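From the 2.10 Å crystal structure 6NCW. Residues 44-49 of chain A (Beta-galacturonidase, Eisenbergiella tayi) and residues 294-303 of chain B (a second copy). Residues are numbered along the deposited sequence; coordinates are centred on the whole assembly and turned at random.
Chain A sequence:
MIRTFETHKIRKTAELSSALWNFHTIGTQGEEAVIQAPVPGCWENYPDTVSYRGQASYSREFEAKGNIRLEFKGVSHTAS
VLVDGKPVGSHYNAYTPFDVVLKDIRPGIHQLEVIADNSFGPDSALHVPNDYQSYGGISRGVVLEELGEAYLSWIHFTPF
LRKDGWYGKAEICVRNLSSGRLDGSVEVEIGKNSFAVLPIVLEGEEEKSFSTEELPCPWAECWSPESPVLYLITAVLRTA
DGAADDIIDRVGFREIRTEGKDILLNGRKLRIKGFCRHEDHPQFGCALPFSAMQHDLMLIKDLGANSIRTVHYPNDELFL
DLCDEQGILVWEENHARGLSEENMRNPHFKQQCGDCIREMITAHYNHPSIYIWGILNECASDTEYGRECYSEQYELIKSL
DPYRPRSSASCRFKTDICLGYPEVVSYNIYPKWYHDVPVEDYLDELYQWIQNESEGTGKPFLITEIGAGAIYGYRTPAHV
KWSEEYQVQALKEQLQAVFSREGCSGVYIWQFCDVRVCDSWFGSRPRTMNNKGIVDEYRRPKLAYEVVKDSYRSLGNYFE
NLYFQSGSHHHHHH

Chain A, residues 44-49: ENYPDT
Chain B (294-303) QHDLMLIKDL

Chain B contributes a helix, residues 294-302, that begins earlier in the chain. Its backbone bonds run from each N to the O four residues back, such as Asp B302 N to Met B298 O at 2.8 Å. Chain A contributes the end of a 3-10 segment, Glu A44 and Asn A45, followed by irregular backbone. Tyr A46 is extended (phi/psi -90/139). Pro A47 (-47/-42) and Asp A48 (-86/-5) then fold back, and Thr A49 N bonds to Tyr A46 O at 3.0 Å. The two stretches advance in the same sense. Tyr A46 CA lies 6.8 Å from Met B298 CA, and Pro A47 CA lies 6.7 Å from Asp B302 CA. Together they bury 294 Å².

Apolar packing dominates. Met B298 points toward chain A with chi angles m, t, m. This brings its CE to 3.6 Å from CD2 of Tyr A46 (chi1 m, -40°). Its SD sits 4.5 Å from the centroid of the Tyr A46 ring, 40° off the normal, an oblique sulfur-aromatic contact. Pro A47, with a C-gamma exo pucker, points toward the helix. Its CD meets Met B298 CB at 3.8 Å, and its CG meets Leu B299 CD2 (rotamer m, t) at 4.2 Å. Pro A47 CB also rests 3.7 Å from Asp B302 CG.

At Asn A45, backbone O lies 3.9 Å from CD2 of His B295 (chi1 t), a van der Waals contact.

No direct hydrogen bond crosses the stretches. Asp A48 (chi1 m) and Asp B302 (chi1 t) bring like charges together, with Asp A48 OD1 4.2 Å from Asp B302 OD1. Two waters bridge them, donating to both carboxylates. Water 1 O lies 2.7 Å from Asp A48 OD2 and 3.0 Å from Asp B302 OD1. Water 2 O lies 3.0 Å from Asp A48 OD1 and 2.8 Å from Asp B302 OD1.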

# COMPACT_ATOMS: atom_id res chain seq x y z
N GLU A 44 -11.86 -13.06 -17.90
CA GLU A 44 -11.64 -12.67 -16.51
C GLU A 44 -11.26 -11.20 -16.39
O GLU A 44 -11.34 -10.63 -15.30
CB GLU A 44 -10.57 -13.55 -15.85
CG GLU A 44 -11.07 -14.94 -15.50
CD GLU A 44 -10.88 -15.94 -16.64
OE1 GLU A 44 -10.65 -15.52 -17.81
OE2 GLU A 44 -10.94 -17.16 -16.37
N ASN A 45 -10.87 -10.58 -17.49
CA ASN A 45 -10.60 -9.16 -17.54
C ASN A 45 -11.81 -8.33 -17.94
O ASN A 45 -11.73 -7.10 -17.92
CB ASN A 45 -9.44 -8.91 -18.51
CG ASN A 45 -8.22 -9.74 -18.14
OD1 ASN A 45 -7.64 -10.41 -18.98
ND2 ASN A 45 -7.87 -9.72 -16.84
N TYR A 46 -12.95 -8.98 -18.32
CA TYR A 46 -14.10 -8.11 -18.58
C TYR A 46 -14.88 -7.92 -17.28
O TYR A 46 -15.04 -8.87 -16.51
CB TYR A 46 -15.05 -8.69 -19.64
CG TYR A 46 -14.41 -9.37 -20.83
CD1 TYR A 46 -15.12 -10.33 -21.53
CD2 TYR A 46 -13.11 -9.04 -21.27
CE1 TYR A 46 -14.56 -10.97 -22.62
CE2 TYR A 46 -12.55 -9.68 -22.38
CZ TYR A 46 -13.29 -10.65 -23.05
OH TYR A 46 -12.78 -11.31 -24.15
N PRO A 47 -15.35 -6.70 -17.02
CA PRO A 47 -16.00 -6.43 -15.72
C PRO A 47 -17.04 -7.46 -15.26
O PRO A 47 -17.02 -7.82 -14.08
CB PRO A 47 -16.62 -5.05 -15.96
CG PRO A 47 -15.59 -4.38 -16.81
CD PRO A 47 -15.14 -5.45 -17.78
N ASP A 48 -17.91 -7.96 -16.13
CA ASP A 48 -19.01 -8.81 -15.68
C ASP A 48 -18.63 -10.28 -15.55
O ASP A 48 -19.44 -11.09 -15.08
CB ASP A 48 -20.21 -8.66 -16.62
CG ASP A 48 -20.68 -7.22 -16.73
OD1 ASP A 48 -21.12 -6.67 -15.70
OD2 ASP A 48 -20.55 -6.62 -17.81
N THR A 49 -17.41 -10.66 -15.94
CA THR A 49 -17.00 -12.05 -15.89
C THR A 49 -15.64 -12.21 -15.19
O THR A 49 -14.97 -13.23 -15.37
CB THR A 49 -16.99 -12.64 -17.30
OG1 THR A 49 -16.41 -11.71 -18.22
CG2 THR A 49 -18.43 -12.90 -17.79
N GLN B 294 -9.23 -1.02 -25.10
CA GLN B 294 -10.49 -1.71 -24.87
C GLN B 294 -10.70 -2.00 -23.39
O GLN B 294 -11.83 -1.93 -22.89
CB GLN B 294 -10.54 -2.99 -25.71
CG GLN B 294 -11.87 -3.74 -25.68
CD GLN B 294 -13.10 -2.88 -25.99
OE1 GLN B 294 -13.00 -1.81 -26.58
NE2 GLN B 294 -14.26 -3.34 -25.58
N HIS B 295 -9.63 -2.33 -22.67
CA HIS B 295 -9.75 -2.51 -21.23
C HIS B 295 -10.30 -1.26 -20.57
O HIS B 295 -11.26 -1.33 -19.79
CB HIS B 295 -8.40 -2.88 -20.61
CG HIS B 295 -8.53 -3.36 -19.20
ND1 HIS B 295 -8.31 -2.53 -18.12
CD2 HIS B 295 -8.91 -4.56 -18.69
CE1 HIS B 295 -8.52 -3.21 -17.00
NE2 HIS B 295 -8.89 -4.44 -17.32
N ASP B 296 -9.73 -0.09 -20.88
CA ASP B 296 -10.26 1.17 -20.38
C ASP B 296 -11.74 1.35 -20.76
O ASP B 296 -12.57 1.76 -19.93
CB ASP B 296 -9.46 2.36 -20.93
CG ASP B 296 -8.09 2.57 -20.23
OD1 ASP B 296 -7.70 1.78 -19.35
OD2 ASP B 296 -7.40 3.56 -20.61
N LEU B 297 -12.08 1.07 -22.02
CA LEU B 297 -13.44 1.28 -22.51
C LEU B 297 -14.44 0.38 -21.79
O LEU B 297 -15.56 0.81 -21.49
CB LEU B 297 -13.50 1.07 -24.02
CG LEU B 297 -12.92 2.26 -24.79
CD1 LEU B 297 -12.90 2.01 -26.28
CD2 LEU B 297 -13.69 3.53 -24.44
N MET B 298 -14.05 -0.86 -21.49
CA MET B 298 -14.93 -1.76 -20.74
C MET B 298 -15.17 -1.26 -19.32
O MET B 298 -16.30 -1.33 -18.81
CB MET B 298 -14.37 -3.18 -20.75
CG MET B 298 -14.39 -3.77 -22.17
SD MET B 298 -13.96 -5.51 -22.30
CE MET B 298 -12.29 -5.58 -21.55
N LEU B 299 -14.14 -0.71 -18.67
CA LEU B 299 -14.36 -0.09 -17.37
C LEU B 299 -15.28 1.12 -17.50
O LEU B 299 -16.23 1.29 -16.72
CB LEU B 299 -13.03 0.32 -16.73
CG LEU B 299 -12.09 -0.84 -16.39
CD1 LEU B 299 -10.70 -0.36 -15.94
CD2 LEU B 299 -12.71 -1.75 -15.35
N ILE B 300 -15.02 1.96 -18.51
CA ILE B 300 -15.83 3.16 -18.70
C ILE B 300 -17.27 2.78 -19.01
O ILE B 300 -18.20 3.42 -18.52
CB ILE B 300 -15.20 4.06 -19.78
CG1 ILE B 300 -13.92 4.71 -19.25
CG2 ILE B 300 -16.19 5.15 -20.25
CD1 ILE B 300 -13.03 5.36 -20.32
N LYS B 301 -17.48 1.72 -19.80
CA LYS B 301 -18.86 1.26 -19.99
C LYS B 301 -19.44 0.69 -18.70
O LYS B 301 -20.61 0.90 -18.40
CB LYS B 301 -18.95 0.24 -21.12
CG LYS B 301 -18.70 0.82 -22.51
CD LYS B 301 -19.21 -0.10 -23.61
CE LYS B 301 -18.39 -1.36 -23.71
NZ LYS B 301 -18.76 -2.21 -24.90
N ASP B 302 -18.63 -0.05 -17.93
CA ASP B 302 -19.13 -0.60 -16.67
C ASP B 302 -19.54 0.52 -15.71
O ASP B 302 -20.48 0.35 -14.92
CB ASP B 302 -18.06 -1.49 -16.02
CG ASP B 302 -18.54 -2.15 -14.71
OD1 ASP B 302 -19.49 -2.94 -14.74
OD2 ASP B 302 -17.92 -1.90 -13.64
N LEU B 303 -18.87 1.67 -15.78
CA LEU B 303 -19.24 2.79 -14.94
C LEU B 303 -20.56 3.44 -15.38
O LEU B 303 -21.04 4.33 -14.68
CB LEU B 303 -18.10 3.82 -14.92
CG LEU B 303 -16.91 3.47 -14.00
CD1 LEU B 303 -15.59 3.99 -14.54
CD2 LEU B 303 -17.14 3.98 -12.56
O HOH W 1 -20.31 -3.92 -17.40
O HOH W 2 -19.77 -5.39 -13.33